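Local coordinates for protein WZI (Escherichia coli, PDB 2YNK) that is an outer-membrane beta-barrel lectin that binds carbohydrate and takes part in the assembly of the group 1 capsule, at residues 15-23 with 276-286. Numbering follows the deposited sequence.
Sequences AWLSDRGVI and KFKLEPTLGWP
A salt bridge between Asp19 and Lys276, with a water bridge and apolar packing beside it, joins the C-terminal end of helix 8-19 to the turn that links barrel strands 268-278 and 287-295. Lys276 lies near the end of strand 268-278. Its side chain runs out fully extended, with CG anti to the backbone N (chi1 -176°), which brings its ammonium to the Asp19 carboxylate. Lys276 NZ gives a hydrogen bond of 2.8 Å to Asp19 OD1, on the syn lone pair. A weak second bond of 3.1 Å runs from Lys276 NZ to Asp19 OD2. The carboxylate is buried, and Ser288 also bonds to OD2. Glu313 is a second acid partner of Lys276, so the lysine probably offsets the two nearby negative charges.

Helix 8-19 closes with a Schellman motif in which Gly21 has positive phi. Water 1 donates to Asp19 O (2.7 Å) and accepts from Glu280 N (3.3 Å), linking this helix end to the backbone N-H of Glu280 in the turn between the strands. Glu280 CB comes to 3.3 Å from Asp19 O, and its CG lies against Arg20 O. The aliphatic part of Arg20 runs alongside the Pro286 ring, with Arg20 CG 3.7 Å from Pro286 CB.

Lys278 passes by Ser18 and makes a weak hydrogen bond to the carbonyl of Gln224. Arg20 reaches on to Glu51 of helix 49-65 and to His315 O of strand 306-317. The end of helix 8-19 thus sits between helix 49-65 and the ends of neighbouring barrel strands 268-278, 287-295 and 306-317.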
loop_
_atom_site.group_PDB
_atom_site.type_symbol
_atom_site.label_atom_id
_atom_site.label_comp_id
_atom_site.label_asym_id
_atom_site.label_seq_id
_atom_site.Cartn_x
_atom_site.Cartn_y
_atom_site.Cartn_z
ATOM N N ALA A 15 -10.991 -7.429 -1.777
ATOM C CA ALA A 15 -10.561 -7.836 -3.118
ATOM C C ALA A 15 -11.223 -9.147 -3.537
ATOM O O ALA A 15 -11.523 -9.360 -4.712
ATOM C CB ALA A 15 -9.043 -7.965 -3.174
ATOM N N TRP A 16 -11.431 -10.023 -2.564
ATOM C CA TRP A 16 -12.113 -11.288 -2.787
ATOM C C TRP A 16 -13.527 -11.005 -3.234
ATOM O O TRP A 16 -13.972 -11.485 -4.273
ATOM C CB TRP A 16 -12.079 -12.105 -1.494
ATOM C CG TRP A 16 -12.529 -13.547 -1.591
ATOM C CD1 TRP A 16 -11.738 -14.671 -1.790
ATOM C CD2 TRP A 16 -13.894 -14.070 -1.432
ATOM N NE1 TRP A 16 -12.503 -15.812 -1.791
ATOM C CE2 TRP A 16 -13.798 -15.521 -1.571
ATOM C CE3 TRP A 16 -15.134 -13.499 -1.199
ATOM C CZ2 TRP A 16 -14.915 -16.344 -1.488
ATOM C CZ3 TRP A 16 -16.253 -14.337 -1.108
ATOM C CH2 TRP A 16 -16.144 -15.725 -1.254
ATOM N N LEU A 17 -14.228 -10.180 -2.465
ATOM C CA LEU A 17 -15.612 -9.837 -2.757
ATOM C C LEU A 17 -15.758 -9.113 -4.100
ATOM O O LEU A 17 -16.717 -9.352 -4.845
ATOM C CB LEU A 17 -16.186 -8.983 -1.618
ATOM C CG LEU A 17 -16.390 -9.733 -0.297
ATOM C CD1 LEU A 17 -16.348 -8.778 0.881
ATOM C CD2 LEU A 17 -17.702 -10.511 -0.319
ATOM N N SER A 18 -14.800 -8.243 -4.410
ATOM C CA SER A 18 -14.874 -7.406 -5.610
ATOM C C SER A 18 -14.657 -8.217 -6.877
ATOM O O SER A 18 -15.379 -8.052 -7.853
ATOM C CB SER A 18 -13.857 -6.258 -5.531
ATOM O OG SER A 18 -13.601 -5.686 -6.806
ATOM N N ASP A 19 -13.665 -9.097 -6.854
ATOM C CA ASP A 19 -13.305 -9.866 -8.041
ATOM C C ASP A 19 -14.302 -10.980 -8.333
ATOM O O ASP A 19 -14.361 -11.480 -9.444
ATOM C CB ASP A 19 -11.897 -10.447 -7.890
ATOM C CG ASP A 19 -10.810 -9.393 -8.026
ATOM O OD1 ASP A 19 -11.103 -8.185 -7.881
ATOM O OD2 ASP A 19 -9.654 -9.779 -8.286
ATOM N N ARG A 20 -15.073 -11.366 -7.324
ATOM C CA ARG A 20 -16.157 -12.319 -7.490
ATOM C C ARG A 20 -17.463 -11.627 -7.843
ATOM O O ARG A 20 -18.484 -12.284 -7.943
ATOM C CB ARG A 20 -16.367 -13.118 -6.204
ATOM C CG ARG A 20 -15.218 -14.047 -5.851
ATOM C CD ARG A 20 -15.509 -14.811 -4.571
ATOM N NE ARG A 20 -16.636 -15.728 -4.734
ATOM C CZ ARG A 20 -16.574 -16.918 -5.325
ATOM N NH1 ARG A 20 -15.431 -17.369 -5.825
ATOM N NH2 ARG A 20 -17.671 -17.666 -5.421
ATOM N N GLY A 21 -17.446 -10.305 -8.000
ATOM C CA GLY A 21 -18.643 -9.560 -8.379
ATOM C C GLY A 21 -19.688 -9.350 -7.289
ATOM O O GLY A 21 -20.750 -8.799 -7.560
ATOM N N VAL A 22 -19.402 -9.768 -6.063
ATOM C CA VAL A 22 -20.326 -9.568 -4.950
ATOM C C VAL A 22 -20.436 -8.105 -4.533
ATOM O O VAL A 22 -21.454 -7.702 -3.983
ATOM C CB VAL A 22 -19.891 -10.366 -3.720
ATOM C CG1 VAL A 22 -20.849 -10.128 -2.562
ATOM C CG2 VAL A 22 -19.779 -11.845 -4.063
ATOM N N ILE A 23 -19.360 -7.335 -4.733
ATOM C CA ILE A 23 -19.382 -5.869 -4.591
ATOM C C ILE A 23 -18.567 -5.209 -5.709
ATOM O O ILE A 23 -17.841 -5.887 -6.441
ATOM C CB ILE A 23 -18.880 -5.383 -3.212
ATOM C CG1 ILE A 23 -17.481 -5.912 -2.903
ATOM C CG2 ILE A 23 -19.838 -5.803 -2.112
ATOM C CD1 ILE A 23 -17.015 -5.609 -1.488
ATOM N N LYS A 276 -6.618 -2.589 -13.848
ATOM C CA LYS A 276 -7.030 -3.899 -13.358
ATOM C C LYS A 276 -8.243 -4.357 -14.188
ATOM O O LYS A 276 -9.199 -3.594 -14.368
ATOM C CB LYS A 276 -7.360 -3.860 -11.852
ATOM C CG LYS A 276 -7.700 -5.231 -11.270
ATOM C CD LYS A 276 -8.053 -5.227 -9.788
ATOM C CE LYS A 276 -8.610 -6.590 -9.359
ATOM N NZ LYS A 276 -8.599 -6.864 -7.886
ATOM N N PHE A 277 -8.190 -5.592 -14.691
ATOM C CA PHE A 277 -9.244 -6.139 -15.542
ATOM C C PHE A 277 -9.882 -7.380 -14.923
ATOM O O PHE A 277 -9.251 -8.426 -14.843
ATOM C CB PHE A 277 -8.682 -6.485 -16.922
ATOM C CG PHE A 277 -9.735 -6.884 -17.919
ATOM C CD1 PHE A 277 -10.463 -5.919 -18.602
ATOM C CD2 PHE A 277 -10.001 -8.219 -18.176
ATOM C CE1 PHE A 277 -11.437 -6.282 -19.523
ATOM C CE2 PHE A 277 -10.969 -8.586 -19.095
ATOM C CZ PHE A 277 -11.687 -7.617 -19.770
ATOM N N LYS A 278 -11.136 -7.258 -14.495
ATOM C CA LYS A 278 -11.864 -8.372 -13.868
ATOM C C LYS A 278 -12.464 -9.269 -14.941
ATOM O O LYS A 278 -12.995 -8.774 -15.931
ATOM C CB LYS A 278 -12.980 -7.849 -12.958
ATOM C CG LYS A 278 -12.486 -7.075 -11.742
ATOM C CD LYS A 278 -13.570 -6.197 -11.121
ATOM C CE LYS A 278 -13.018 -4.831 -10.722
ATOM N NZ LYS A 278 -12.491 -4.035 -11.878
ATOM N N LEU A 279 -12.376 -10.584 -14.743
ATOM C CA LEU A 279 -12.919 -11.551 -15.703
ATOM C C LEU A 279 -14.313 -12.064 -15.324
ATOM O O LEU A 279 -15.026 -12.587 -16.174
ATOM C CB LEU A 279 -11.958 -12.738 -15.889
ATOM C CG LEU A 279 -10.744 -12.505 -16.799
ATOM C CD1 LEU A 279 -9.825 -13.722 -16.821
ATOM C CD2 LEU A 279 -11.186 -12.152 -18.211
ATOM N N GLU A 280 -14.701 -11.910 -14.063
ATOM C CA GLU A 280 -15.981 -12.438 -13.597
ATOM C C GLU A 280 -17.171 -11.930 -14.413
ATOM O O GLU A 280 -18.031 -12.725 -14.796
ATOM C CB GLU A 280 -16.192 -12.133 -12.112
ATOM C CG GLU A 280 -17.406 -12.818 -11.490
ATOM C CD GLU A 280 -18.730 -12.101 -11.750
ATOM O OE1 GLU A 280 -18.715 -10.871 -12.003
ATOM O OE2 GLU A 280 -19.795 -12.771 -11.695
ATOM N N PRO A 281 -17.224 -10.616 -14.701
ATOM C CA PRO A 281 -18.422 -10.110 -15.380
ATOM C C PRO A 281 -18.665 -10.669 -16.791
ATOM O O PRO A 281 -19.729 -10.428 -17.353
ATOM C CB PRO A 281 -18.186 -8.592 -15.436
ATOM C CG PRO A 281 -17.152 -8.318 -14.407
ATOM C CD PRO A 281 -16.275 -9.532 -14.404
ATOM N N THR A 282 -17.697 -11.397 -17.351
ATOM C CA THR A 282 -17.827 -11.993 -18.677
ATOM C C THR A 282 -17.766 -13.509 -18.613
ATOM O O THR A 282 -18.715 -14.179 -19.007
ATOM C CB THR A 282 -16.720 -11.489 -19.617
ATOM O OG1 THR A 282 -16.996 -10.133 -19.961
ATOM C CG2 THR A 282 -16.653 -12.317 -20.892
ATOM N N LEU A 283 -16.647 -14.043 -18.125
ATOM C CA LEU A 283 -16.411 -15.487 -18.129
ATOM C C LEU A 283 -16.869 -16.162 -16.841
ATOM O O LEU A 283 -16.852 -17.389 -16.747
ATOM C CB LEU A 283 -14.925 -15.795 -18.333
ATOM C CG LEU A 283 -14.149 -15.047 -19.415
ATOM C CD1 LEU A 283 -12.724 -15.582 -19.457
ATOM C CD2 LEU A 283 -14.816 -15.166 -20.777
ATOM N N GLY A 284 -17.248 -15.373 -15.840
ATOM C CA GLY A 284 -17.639 -15.933 -14.547
ATOM C C GLY A 284 -16.481 -16.526 -13.757
ATOM O O GLY A 284 -16.700 -17.267 -12.798
ATOM N N TRP A 285 -15.251 -16.204 -14.154
ATOM C CA TRP A 285 -14.068 -16.594 -13.397
ATOM C C TRP A 285 -13.750 -15.513 -12.404
ATOM O O TRP A 285 -13.709 -14.337 -12.767
ATOM C CB TRP A 285 -12.872 -16.813 -14.316
ATOM C CG TRP A 285 -13.004 -18.002 -15.235
ATOM C CD1 TRP A 285 -13.945 -19.031 -15.179
ATOM C CD2 TRP A 285 -12.136 -18.345 -16.367
ATOM N NE1 TRP A 285 -13.735 -19.944 -16.181
ATOM C CE2 TRP A 285 -12.666 -19.595 -16.929
ATOM C CE3 TRP A 285 -11.022 -17.764 -16.956
ATOM C CZ2 TRP A 285 -12.087 -20.212 -18.026
ATOM C CZ3 TRP A 285 -10.450 -18.394 -18.066
ATOM C CH2 TRP A 285 -10.971 -19.589 -18.586
ATOM N N PRO A 286 -13.512 -15.887 -11.135
ATOM C CA PRO A 286 -13.171 -14.908 -10.121
ATOM C C PRO A 286 -11.663 -14.667 -10.150
ATOM O O PRO A 286 -10.941 -14.958 -9.189
ATOM C CB PRO A 286 -13.618 -15.597 -8.844
ATOM C CG PRO A 286 -13.335 -17.039 -9.103
ATOM C CD PRO A 286 -13.467 -17.253 -10.586
HETATM O O HOH W 1 -12.852 -10.874 -11.589
#